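PDB 4QNY: mitogen activated protein kinase, putative from Leishmania donovani, which probably transfers the gamma-phosphate of ATP to serine and threonine side chains of protein substrates, as other mitogen-activated protein kinases do. Local coordinates for residues A[78-84]-A[164-169]; A[135-139]-A[302-306]; A[105-109]-A[160-165]. One frame throughout, in Å; residues are numbered along the deposited sequence.

Contacts 1 and 3 lie beside the nucleotide cleft of one protein kinase domain, contact 2 among the helices of the C-terminal lobe. Along the chain the order is 78-84, 105-109, 135-139, then 160-169, where contacts 1 and 3 share L164 and K165 on strand 164-166, and finally 302-306. Contacts 1 and 3 have centres about 9 Å apart and both touch the ATP analogue. Contact 2 lies about 14 Å from contact 1 and about 19 Å from contact 3, centre to centre; helix 124-143 joins it to contact 1 through the D80-R136 salt bridge. Contact 1 thus touches both others, whereas the nearest atoms of contacts 2 and 3 are about 5 Å apart.

Contact 1: A[78-84]-A[164-169]; sequences FNDDNII and LKICDF. With MG (magnesium ion), chain C; ANP (phosphoaminophosphonic acid-adenylate ester), chain D.
The F169 ring (chi1 m) is overlapped only slightly by that of F78 (chi1 m): their planes lie at 26°, slid apart with centroids 5.8 Å from each other, and F78 CE2 is 4.2 Å from F169 CE1. I83 CG2 approaches the edge of the F169 ring, 3.7 Å from CZ. After helix 62-77, F78 leaves helical geometry and N79 leads into a type I turn from D80 to I83, within which D80 OD2 accepts from N82 N (3.0 Å), an Asx turn. The chain then runs extended beside strand 164-166 in a single parallel bridge, I83 with I166 (CA-CA 4.8 Å): I166 N donates to N82 O at 3.0 Å and I84 N to I166 O at 3.2 Å. The amide of N82 (chi1 m) acts as a further rung, ND2 to L164 O at 2.9 Å, a bond an aspartate could not donate. Residues 168-170 form the kinase DFG motif. D168 OD2 binds magnesium at 2.1 Å, alongside N155, while F169 packs on E71, L74 and L75 of helix 62-77 and edge-to-face with H148, consistent with a DFG-in regulatory spine. Beta-branched I84 (chi1 t) lies by the amino edge of the adenine: its CG2 is 3.6 Å from C167 CB, its CD1 3.8 Å from K165 CD and 3.7 Å from ANP N6.

Contact 2: A[135-139]-A[302-306]; sequences LRALH and VLQAM
Two alpha-helical segments, 135-139 within helix 124-143 and the short helix 302-306, run roughly antiparallel, their axes 9.4 Å apart at closest approach and crossing at -150°. The nearest CA atoms are those of L135 and V302, 6.0 Å apart. Aliphatic contacts make up most of the interface. L135 (m, t) points across and spans the facing helix turn: its CD1 is 3.6 Å from A305 CB, its CB 3.7 Å from M306 CG, and its CD2 4.3 Å from V302 CG1. The compact V302 (chi1 t) fits between L135 and the next turn, with CG2 4.3 Å from L138 CB and CG1 3.8 Å from H139 CB, while the small A305 lets the leucine come close. Backbone meets methyl where L135 O lies 3.2 Å from V302 CG1. An aromatic contact borders this patch. The flexible M306 (m, t, m) lays its methyl over one face of the H139 ring, a CH-pi contact with CE 4.2 Å from the ring centroid; L303 CD2 lies 3.5 Å from H139 NE2. R136 turns its CA-to-CB bond away: its CA is 3.9 Å from M306 SD, and its guanidinium forms a salt bridge with D80. In the kinase C-lobe, helices 206-219 and 282-291 also cover this junction, through V209 against V302 and L287 against A305. The contact therefore rests on apolar burial, with the imidazole offering a ring face to the methionine methyl.

Contact 3: A[105-109]-A[160-165]; sequences MDIME and TNCDLK. With ANP (phosphoaminophosphonic acid-adenylate ester), chain D.
E109 OE1 receives a very short hydrogen bond from T160 OG1, at 2.4 Å, and a weak one from T160 N at 2.9 Å. The extended glutamate (chi1 m, chi2 t) has the length to cross to the threonine (chi1 m), whose hydroxyl and backbone NH meet the same carboxylate oxygen; the CA atoms of E109 and T160 are 7.4 Å apart. A second, looser polar link passes through water, which donates to D106 OD2 (3.0 Å) and accepts from K165 NZ (2.7 Å). D106 OD2 and K165 NZ themselves stand 4.3 Å apart, beyond a salt bridge. Leaving strand 101-106, residues 105-108 run extended as the kinase hinge between the lobes, with M105 at the gatekeeper position, and E109 turns to helical angles. The hinge reads the adenine through its backbone: D106 O accepts from ANP N6 (2.6 Å) and M108 N donates to ANP N1 (3.1 Å). Segment 160-165 turns between strands 156-158 and 164-166 of the C-lobe, C162 taking a left-handed conformation (phi/psi 63/15) before the chain straightens into L164 and K165. Packing is between M108, m at all three chi angles, and K165: M108 SD lies 3.6 Å from K165 CD, and M108 CE also meets D163 O (3.6 Å) just before the strand. K165 (m, t, t, t), extended beyond chi1, offers its methylenes to the thioether while its ammonium reaches the hydrated margin beside D106.

Contact 1: A[78-84]-A[164-169]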
loop_
_atom_site.group_PDB
_atom_site.type_symbol
_atom_site.label_atom_id
_atom_site.label_comp_id
_atom_site.label_asym_id
_atom_site.label_seq_id
_atom_site.Cartn_x
_atom_site.Cartn_y
_atom_site.Cartn_z
ATOM N N PHE A 78 -6.719 -11.791 6.920
ATOM C CA PHE A 78 -5.876 -11.284 7.995
ATOM C C PHE A 78 -6.680 -10.852 9.217
ATOM O O PHE A 78 -7.753 -10.260 9.096
ATOM C CB PHE A 78 -5.025 -10.111 7.500
ATOM C CG PHE A 78 -4.024 -10.491 6.448
ATOM C CD1 PHE A 78 -2.934 -11.287 6.764
ATOM C CD2 PHE A 78 -4.163 -10.043 5.146
ATOM C CE1 PHE A 78 -2.010 -11.635 5.798
ATOM C CE2 PHE A 78 -3.243 -10.387 4.175
ATOM C CZ PHE A 78 -2.164 -11.184 4.502
ATOM N N ASN A 79 -6.148 -11.160 10.394
ATOM C CA ASN A 79 -6.730 -10.711 11.652
ATOM C C ASN A 79 -5.628 -10.180 12.560
ATOM O O ASN A 79 -5.197 -10.855 13.495
ATOM C CB ASN A 79 -7.491 -11.848 12.336
ATOM C CG ASN A 79 -8.309 -11.372 13.522
ATOM O OD1 ASN A 79 -8.815 -10.249 13.532
ATOM N ND2 ASN A 79 -8.442 -12.225 14.530
ATOM N N ASP A 80 -5.171 -8.967 12.268
ATOM C CA ASP A 80 -4.027 -8.390 12.960
ATOM C C ASP A 80 -4.246 -6.906 13.225
ATOM O O ASP A 80 -5.006 -6.247 12.517
ATOM C CB ASP A 80 -2.753 -8.611 12.139
ATOM C CG ASP A 80 -1.498 -8.249 12.902
ATOM O OD1 ASP A 80 -1.032 -9.080 13.710
ATOM O OD2 ASP A 80 -0.971 -7.138 12.685
ATOM N N ASP A 81 -3.576 -6.379 14.246
ATOM C CA ASP A 81 -3.774 -4.994 14.659
ATOM C C ASP A 81 -3.129 -3.987 13.705
ATOM O O ASP A 81 -3.534 -2.826 13.665
ATOM C CB ASP A 81 -3.236 -4.782 16.075
ATOM C CG ASP A 81 -4.008 -5.567 17.117
ATOM O OD1 ASP A 81 -5.233 -5.350 17.237
ATOM O OD2 ASP A 81 -3.394 -6.399 17.816
ATOM N N ASN A 82 -2.136 -4.426 12.940
ATOM C CA ASN A 82 -1.453 -3.529 12.009
ATOM C C ASN A 82 -1.910 -3.718 10.566
ATOM O O ASN A 82 -1.287 -3.209 9.633
ATOM C CB ASN A 82 0.062 -3.713 12.110
ATOM C CG ASN A 82 0.617 -3.245 13.445
ATOM O OD1 ASN A 82 1.406 -3.941 14.081
ATOM N ND2 ASN A 82 0.201 -2.059 13.875
ATOM N N ILE A 83 -3.000 -4.456 10.391
ATOM C CA ILE A 83 -3.637 -4.610 9.088
ATOM C C ILE A 83 -5.118 -4.283 9.233
ATOM O O ILE A 83 -5.791 -4.832 10.105
ATOM C CB ILE A 83 -3.463 -6.034 8.522
ATOM C CG1 ILE A 83 -1.978 -6.386 8.400
ATOM C CG2 ILE A 83 -4.152 -6.162 7.171
ATOM C CD1 ILE A 83 -1.719 -7.817 7.982
ATOM N N ILE A 84 -5.620 -3.384 8.390
ATOM C CA ILE A 84 -6.996 -2.911 8.511
ATOM C C ILE A 84 -7.986 -4.078 8.424
ATOM O O ILE A 84 -7.884 -4.947 7.554
ATOM C CB ILE A 84 -7.324 -1.835 7.441
ATOM C CG1 ILE A 84 -8.658 -1.153 7.757
ATOM C CG2 ILE A 84 -7.301 -2.415 6.030
ATOM C CD1 ILE A 84 -8.613 -0.283 8.996
ATOM N N LEU A 164 -0.863 2.044 13.678
ATOM C CA LEU A 164 -0.746 1.985 12.227
ATOM C C LEU A 164 -1.459 0.768 11.644
ATOM O O LEU A 164 -1.432 -0.314 12.227
ATOM C CB LEU A 164 0.733 1.976 11.828
ATOM C CG LEU A 164 1.110 2.154 10.357
ATOM C CD1 LEU A 164 2.392 2.960 10.254
ATOM C CD2 LEU A 164 1.275 0.809 9.664
ATOM N N LYS A 165 -2.098 0.958 10.490
ATOM C CA LYS A 165 -2.774 -0.132 9.789
ATOM C C LYS A 165 -2.610 -0.016 8.274
ATOM O O LYS A 165 -2.932 1.015 7.683
ATOM C CB LYS A 165 -4.264 -0.165 10.146
ATOM C CG LYS A 165 -4.559 -0.611 11.569
ATOM C CD LYS A 165 -6.051 -0.747 11.812
ATOM C CE LYS A 165 -6.341 -1.121 13.257
ATOM N NZ LYS A 165 -7.803 -1.232 13.517
ATOM N N ILE A 166 -2.111 -1.080 7.652
ATOM C CA ILE A 166 -1.930 -1.115 6.203
ATOM C C ILE A 166 -3.240 -1.461 5.496
ATOM O O ILE A 166 -3.938 -2.392 5.894
ATOM C CB ILE A 166 -0.843 -2.136 5.796
ATOM C CG1 ILE A 166 0.532 -1.676 6.285
ATOM C CG2 ILE A 166 -0.823 -2.337 4.287
ATOM C CD1 ILE A 166 1.676 -2.536 5.790
ATOM N N CYS A 167 -3.573 -0.705 4.452
ATOM C CA CYS A 167 -4.794 -0.950 3.692
ATOM C C CYS A 167 -4.524 -1.071 2.194
ATOM O O CYS A 167 -3.370 -1.067 1.759
ATOM C CB CYS A 167 -5.812 0.167 3.944
ATOM S SG CYS A 167 -5.367 1.771 3.234
ATOM N N ASP A 168 -5.605 -1.190 1.425
ATOM C CA ASP A 168 -5.564 -1.238 -0.038
ATOM C C ASP A 168 -4.782 -2.438 -0.575
ATOM O O ASP A 168 -3.637 -2.307 -1.006
ATOM C CB ASP A 168 -4.973 0.063 -0.597
ATOM C CG ASP A 168 -5.307 0.276 -2.064
ATOM O OD1 ASP A 168 -5.675 -0.701 -2.749
ATOM O OD2 ASP A 168 -5.199 1.428 -2.535
ATOM N N PHE A 169 -5.420 -3.605 -0.559
ATOM C CA PHE A 169 -4.838 -4.805 -1.149
ATOM C C PHE A 169 -5.351 -5.004 -2.572
ATOM O O PHE A 169 -5.545 -6.134 -3.019
ATOM C CB PHE A 169 -5.158 -6.036 -0.296
ATOM C CG PHE A 169 -4.515 -6.018 1.062
ATOM C CD1 PHE A 169 -3.249 -6.546 1.250
ATOM C CD2 PHE A 169 -5.178 -5.475 2.150
ATOM C CE1 PHE A 169 -2.654 -6.531 2.498
ATOM C CE2 PHE A 169 -4.588 -5.457 3.400
ATOM C CZ PHE A 169 -3.325 -5.987 3.574
HETATM MG MG MG C . -5.145 3.446 -1.821
HETATM P PG ANP D . -8.486 0.446 -4.663
HETATM O O1G ANP D . -9.890 0.952 -4.560
HETATM O O2G ANP D . -8.371 -0.918 -3.880
HETATM O O3G ANP D . -8.135 0.188 -6.185
HETATM P PB ANP D . -8.095 2.932 -3.357
HETATM O O1B ANP D . -9.081 3.517 -4.315
HETATM O O2B ANP D . -6.985 3.987 -3.081
HETATM N N3B ANP D . -7.379 1.559 -4.015
HETATM P PA ANP D . -8.160 2.741 -0.594
HETATM O O1A ANP D . -6.708 3.013 -0.684
HETATM O O2A ANP D . -8.483 1.466 0.191
HETATM O O3A ANP D . -8.831 2.556 -2.032
HETATM O "O5'" ANP D . -8.853 4.003 0.067
HETATM C "C5'" ANP D . -8.600 5.345 -0.398
HETATM C "C4'" ANP D . -8.421 6.253 0.794
HETATM O "O4'" ANP D . -9.528 6.093 1.704
HETATM C "C3'" ANP D . -7.186 5.986 1.643
HETATM O "O3'" ANP D . -6.039 6.626 1.094
HETATM C "C2'" ANP D . -7.586 6.586 2.992
HETATM O "O2'" ANP D . -7.342 7.987 3.037
HETATM C "C1'" ANP D . -9.094 6.303 3.036
HETATM N N9 ANP D . -9.447 5.129 3.827
HETATM C C8 ANP D . -9.513 3.833 3.397
HETATM N N7 ANP D . -9.856 2.971 4.329
HETATM C C5 ANP D . -10.024 3.767 5.451
HETATM C C6 ANP D . -10.389 3.461 6.781
HETATM N N6 ANP D . -10.659 2.227 7.213
HETATM N N1 ANP D . -10.468 4.486 7.660
HETATM C C2 ANP D . -10.197 5.723 7.233
HETATM N N3 ANP D . -9.845 6.129 6.010
HETATM C C4 ANP D . -9.776 5.096 5.164
HETATM O O HOH W 1 -5.156 5.422 -1.260
HETATM O O HOH W 2 -3.876 3.885 -3.282
#

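Contact 2: A[135-139]-A[302-306]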
loop_
_atom_site.group_PDB
_atom_site.type_symbol
_atom_site.label_atom_id
_atom_site.label_comp_id
_atom_site.label_asym_id
_atom_site.label_seq_id
_atom_site.Cartn_x
_atom_site.Cartn_y
_atom_site.Cartn_z
ATOM N N LEU A 135 6.467 -2.561 9.130
ATOM C CA LEU A 135 7.298 -3.727 8.843
ATOM C C LEU A 135 6.692 -5.000 9.418
ATOM O O LEU A 135 6.659 -6.037 8.758
ATOM C CB LEU A 135 8.709 -3.526 9.398
ATOM C CG LEU A 135 9.595 -2.524 8.659
ATOM C CD1 LEU A 135 10.812 -2.182 9.497
ATOM C CD2 LEU A 135 10.013 -3.083 7.308
ATOM N N ARG A 136 6.216 -4.910 10.656
ATOM C CA ARG A 136 5.573 -6.037 11.318
ATOM C C ARG A 136 4.351 -6.505 10.528
ATOM O O ARG A 136 4.075 -7.702 10.440
ATOM C CB ARG A 136 5.175 -5.655 12.744
ATOM C CG ARG A 136 4.486 -6.761 13.514
ATOM C CD ARG A 136 3.809 -6.216 14.759
ATOM N NE ARG A 136 2.802 -7.140 15.272
ATOM C CZ ARG A 136 1.587 -7.282 14.751
ATOM N NH1 ARG A 136 1.224 -6.562 13.699
ATOM N NH2 ARG A 136 0.734 -8.147 15.283
ATOM N N ALA A 137 3.629 -5.552 9.948
ATOM C CA ALA A 137 2.469 -5.868 9.123
ATOM C C ALA A 137 2.898 -6.552 7.831
ATOM O O ALA A 137 2.272 -7.517 7.391
ATOM C CB ALA A 137 1.674 -4.609 8.820
ATOM N N LEU A 138 3.973 -6.052 7.230
ATOM C CA LEU A 138 4.498 -6.624 5.995
ATOM C C LEU A 138 5.011 -8.043 6.203
ATOM O O LEU A 138 4.903 -8.884 5.313
ATOM C CB LEU A 138 5.614 -5.750 5.427
ATOM C CG LEU A 138 5.179 -4.465 4.725
ATOM C CD1 LEU A 138 6.393 -3.708 4.222
ATOM C CD2 LEU A 138 4.225 -4.780 3.582
ATOM N N HIS A 139 5.574 -8.302 7.380
ATOM C CA HIS A 139 6.076 -9.631 7.708
ATOM C C HIS A 139 4.940 -10.647 7.709
ATOM O O HIS A 139 5.101 -11.778 7.254
ATOM C CB HIS A 139 6.781 -9.625 9.065
ATOM C CG HIS A 139 7.324 -10.959 9.470
ATOM N ND1 HIS A 139 6.834 -11.667 10.545
ATOM C CD2 HIS A 139 8.313 -11.717 8.939
ATOM C CE1 HIS A 139 7.499 -12.803 10.662
ATOM N NE2 HIS A 139 8.402 -12.858 9.699
ATOM N N VAL A 302 12.578 -7.592 5.456
ATOM C CA VAL A 302 11.650 -7.166 6.497
ATOM C C VAL A 302 12.117 -7.636 7.874
ATOM O O VAL A 302 12.098 -6.870 8.838
ATOM C CB VAL A 302 10.227 -7.690 6.231
ATOM C CG1 VAL A 302 9.299 -7.314 7.375
ATOM C CG2 VAL A 302 9.702 -7.142 4.912
ATOM N N LEU A 303 12.543 -8.893 7.954
ATOM C CA LEU A 303 13.062 -9.454 9.198
ATOM C C LEU A 303 14.272 -8.675 9.702
ATOM O O LEU A 303 14.338 -8.308 10.875
ATOM C CB LEU A 303 13.431 -10.927 9.010
ATOM C CG LEU A 303 12.278 -11.930 8.992
ATOM C CD1 LEU A 303 12.734 -13.256 8.404
ATOM C CD2 LEU A 303 11.726 -12.129 10.395
ATOM N N GLN A 304 15.224 -8.423 8.809
ATOM C CA GLN A 304 16.429 -7.680 9.161
ATOM C C GLN A 304 16.107 -6.242 9.561
ATOM O O GLN A 304 16.729 -5.687 10.467
ATOM C CB GLN A 304 17.418 -7.688 7.995
ATOM C CG GLN A 304 18.033 -9.045 7.696
ATOM C CD GLN A 304 18.818 -9.046 6.399
ATOM O OE1 GLN A 304 18.642 -8.169 5.554
ATOM N NE2 GLN A 304 19.691 -10.035 6.232
ATOM N N ALA A 305 15.133 -5.645 8.883
ATOM C CA ALA A 305 14.731 -4.273 9.170
ATOM C C ALA A 305 14.091 -4.165 10.550
ATOM O O ALA A 305 14.278 -3.173 11.255
ATOM C CB ALA A 305 13.777 -3.764 8.101
ATOM N N MET A 306 13.339 -5.192 10.933
ATOM C CA MET A 306 12.713 -5.227 12.249
ATOM C C MET A 306 13.750 -5.407 13.353
ATOM O O MET A 306 13.522 -5.010 14.495
ATOM C CB MET A 306 11.672 -6.346 12.326
ATOM C CG MET A 306 10.435 -6.107 11.480
ATOM S SD MET A 306 9.167 -7.365 11.738
ATOM C CE MET A 306 10.018 -8.834 11.168
#

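Contact 3: A[105-109]-A[160-165]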
loop_
_atom_site.group_PDB
_atom_site.type_symbol
_atom_site.label_atom_id
_atom_site.label_comp_id
_atom_site.label_asym_id
_atom_site.label_seq_id
_atom_site.Cartn_x
_atom_site.Cartn_y
_atom_site.Cartn_z
ATOM N N MET A 105 -15.068 -1.599 6.714
ATOM C CA MET A 105 -13.840 -1.799 7.476
ATOM C C MET A 105 -13.828 -0.981 8.763
ATOM O O MET A 105 -14.645 -0.077 8.941
ATOM C CB MET A 105 -12.623 -1.426 6.628
ATOM C CG MET A 105 -12.612 -2.031 5.238
ATOM S SD MET A 105 -11.538 -1.109 4.123
ATOM C CE MET A 105 -12.394 0.464 4.057
ATOM N N ASP A 106 -12.894 -1.301 9.655
ATOM C CA ASP A 106 -12.662 -0.489 10.843
ATOM C C ASP A 106 -12.220 0.911 10.432
ATOM O O ASP A 106 -11.625 1.094 9.370
ATOM C CB ASP A 106 -11.609 -1.130 11.750
ATOM C CG ASP A 106 -12.100 -2.406 12.404
ATOM O OD1 ASP A 106 -13.257 -2.428 12.873
ATOM O OD2 ASP A 106 -11.326 -3.385 12.452
ATOM N N ILE A 107 -12.510 1.899 11.270
ATOM C CA ILE A 107 -12.188 3.280 10.941
ATOM C C ILE A 107 -10.843 3.702 11.539
ATOM O O ILE A 107 -10.505 3.341 12.668
ATOM C CB ILE A 107 -13.307 4.246 11.416
ATOM C CG1 ILE A 107 -13.047 5.670 10.919
ATOM C CG2 ILE A 107 -13.460 4.209 12.932
ATOM C CD1 ILE A 107 -13.088 5.805 9.416
ATOM N N MET A 108 -10.068 4.442 10.755
ATOM C CA MET A 108 -8.836 5.048 11.238
ATOM C C MET A 108 -8.928 6.559 11.050
ATOM O O MET A 108 -9.666 7.039 10.190
ATOM C CB MET A 108 -7.619 4.475 10.509
ATOM C CG MET A 108 -7.375 2.995 10.781
ATOM S SD MET A 108 -6.830 2.662 12.470
ATOM C CE MET A 108 -5.167 3.333 12.423
ATOM N N GLU A 109 -8.184 7.304 11.860
ATOM C CA GLU A 109 -8.304 8.759 11.886
ATOM C C GLU A 109 -7.857 9.418 10.578
ATOM O O GLU A 109 -8.528 10.319 10.076
ATOM C CB GLU A 109 -7.507 9.327 13.063
ATOM C CG GLU A 109 -8.052 8.906 14.422
ATOM C CD GLU A 109 -7.227 9.432 15.580
ATOM O OE1 GLU A 109 -6.435 10.375 15.369
ATOM O OE2 GLU A 109 -7.371 8.903 16.702
ATOM N N THR A 160 -3.939 9.204 16.188
ATOM C CA THR A 160 -3.169 10.115 17.029
ATOM C C THR A 160 -2.390 9.309 18.066
ATOM O O THR A 160 -1.415 9.788 18.647
ATOM C CB THR A 160 -4.076 11.149 17.728
ATOM O OG1 THR A 160 -5.007 11.687 16.782
ATOM C CG2 THR A 160 -3.250 12.286 18.315
ATOM N N ASN A 161 -2.823 8.070 18.281
ATOM C CA ASN A 161 -2.108 7.134 19.139
ATOM C C ASN A 161 -0.874 6.571 18.440
ATOM O O ASN A 161 -0.150 5.750 19.007
ATOM C CB ASN A 161 -3.027 5.988 19.563
ATOM C CG ASN A 161 -4.304 6.474 20.222
ATOM O OD1 ASN A 161 -5.184 7.026 19.563
ATOM N ND2 ASN A 161 -4.413 6.262 21.529
ATOM N N CYS A 162 -0.662 7.013 17.202
ATOM C CA CYS A 162 0.406 6.527 16.328
ATOM C C CYS A 162 0.245 5.046 15.988
ATOM O O CYS A 162 1.181 4.410 15.505
ATOM C CB CYS A 162 1.783 6.780 16.950
ATOM S SG CYS A 162 2.360 8.487 16.809
ATOM N N ASP A 163 -0.944 4.503 16.237
ATOM C CA ASP A 163 -1.263 3.147 15.805
ATOM C C ASP A 163 -1.346 3.123 14.286
ATOM O O ASP A 163 -1.838 4.067 13.672
ATOM C CB ASP A 163 -2.576 2.665 16.426
ATOM C CG ASP A 163 -2.472 2.457 17.926
ATOM O OD1 ASP A 163 -1.343 2.277 18.428
ATOM O OD2 ASP A 163 -3.523 2.468 18.601
ATOM N N LEU A 164 -0.863 2.044 13.678
ATOM C CA LEU A 164 -0.746 1.985 12.227
ATOM C C LEU A 164 -1.459 0.768 11.644
ATOM O O LEU A 164 -1.432 -0.314 12.227
ATOM C CB LEU A 164 0.733 1.976 11.828
ATOM C CG LEU A 164 1.110 2.154 10.357
ATOM C CD1 LEU A 164 2.392 2.960 10.254
ATOM C CD2 LEU A 164 1.275 0.809 9.664
ATOM N N LYS A 165 -2.098 0.958 10.490
ATOM C CA LYS A 165 -2.774 -0.132 9.789
ATOM C C LYS A 165 -2.610 -0.016 8.274
ATOM O O LYS A 165 -2.932 1.015 7.683
ATOM C CB LYS A 165 -4.264 -0.165 10.146
ATOM C CG LYS A 165 -4.559 -0.611 11.569
ATOM C CD LYS A 165 -6.051 -0.747 11.812
ATOM C CE LYS A 165 -6.341 -1.121 13.257
ATOM N NZ LYS A 165 -7.803 -1.232 13.517
HETATM P PG ANP D . -8.486 0.446 -4.663
HETATM O O1G ANP D . -9.890 0.952 -4.560
HETATM O O2G ANP D . -8.371 -0.918 -3.880
HETATM O O3G ANP D . -8.135 0.188 -6.185
HETATM P PB ANP D . -8.095 2.932 -3.357
HETATM O O1B ANP D . -9.081 3.517 -4.315
HETATM O O2B ANP D . -6.985 3.987 -3.081
HETATM N N3B ANP D . -7.379 1.559 -4.015
HETATM P PA ANP D . -8.160 2.741 -0.594
HETATM O O1A ANP D . -6.708 3.013 -0.684
HETATM O O2A ANP D . -8.483 1.466 0.191
HETATM O O3A ANP D . -8.831 2.556 -2.032
HETATM O "O5'" ANP D . -8.853 4.003 0.067
HETATM C "C5'" ANP D . -8.600 5.345 -0.398
HETATM C "C4'" ANP D . -8.421 6.253 0.794
HETATM O "O4'" ANP D . -9.528 6.093 1.704
HETATM C "C3'" ANP D . -7.186 5.986 1.643
HETATM O "O3'" ANP D . -6.039 6.626 1.094
HETATM C "C2'" ANP D . -7.586 6.586 2.992
HETATM O "O2'" ANP D . -7.342 7.987 3.037
HETATM C "C1'" ANP D . -9.094 6.303 3.036
HETATM N N9 ANP D . -9.447 5.129 3.827
HETATM C C8 ANP D . -9.513 3.833 3.397
HETATM N N7 ANP D . -9.856 2.971 4.329
HETATM C C5 ANP D . -10.024 3.767 5.451
HETATM C C6 ANP D . -10.389 3.461 6.781
HETATM N N6 ANP D . -10.659 2.227 7.213
HETATM N N1 ANP D . -10.468 4.486 7.660
HETATM C C2 ANP D . -10.197 5.723 7.233
HETATM N N3 ANP D . -9.845 6.129 6.010
HETATM C C4 ANP D . -9.776 5.096 5.164
HETATM O O HOH W 3 -8.319 -3.517 12.274
#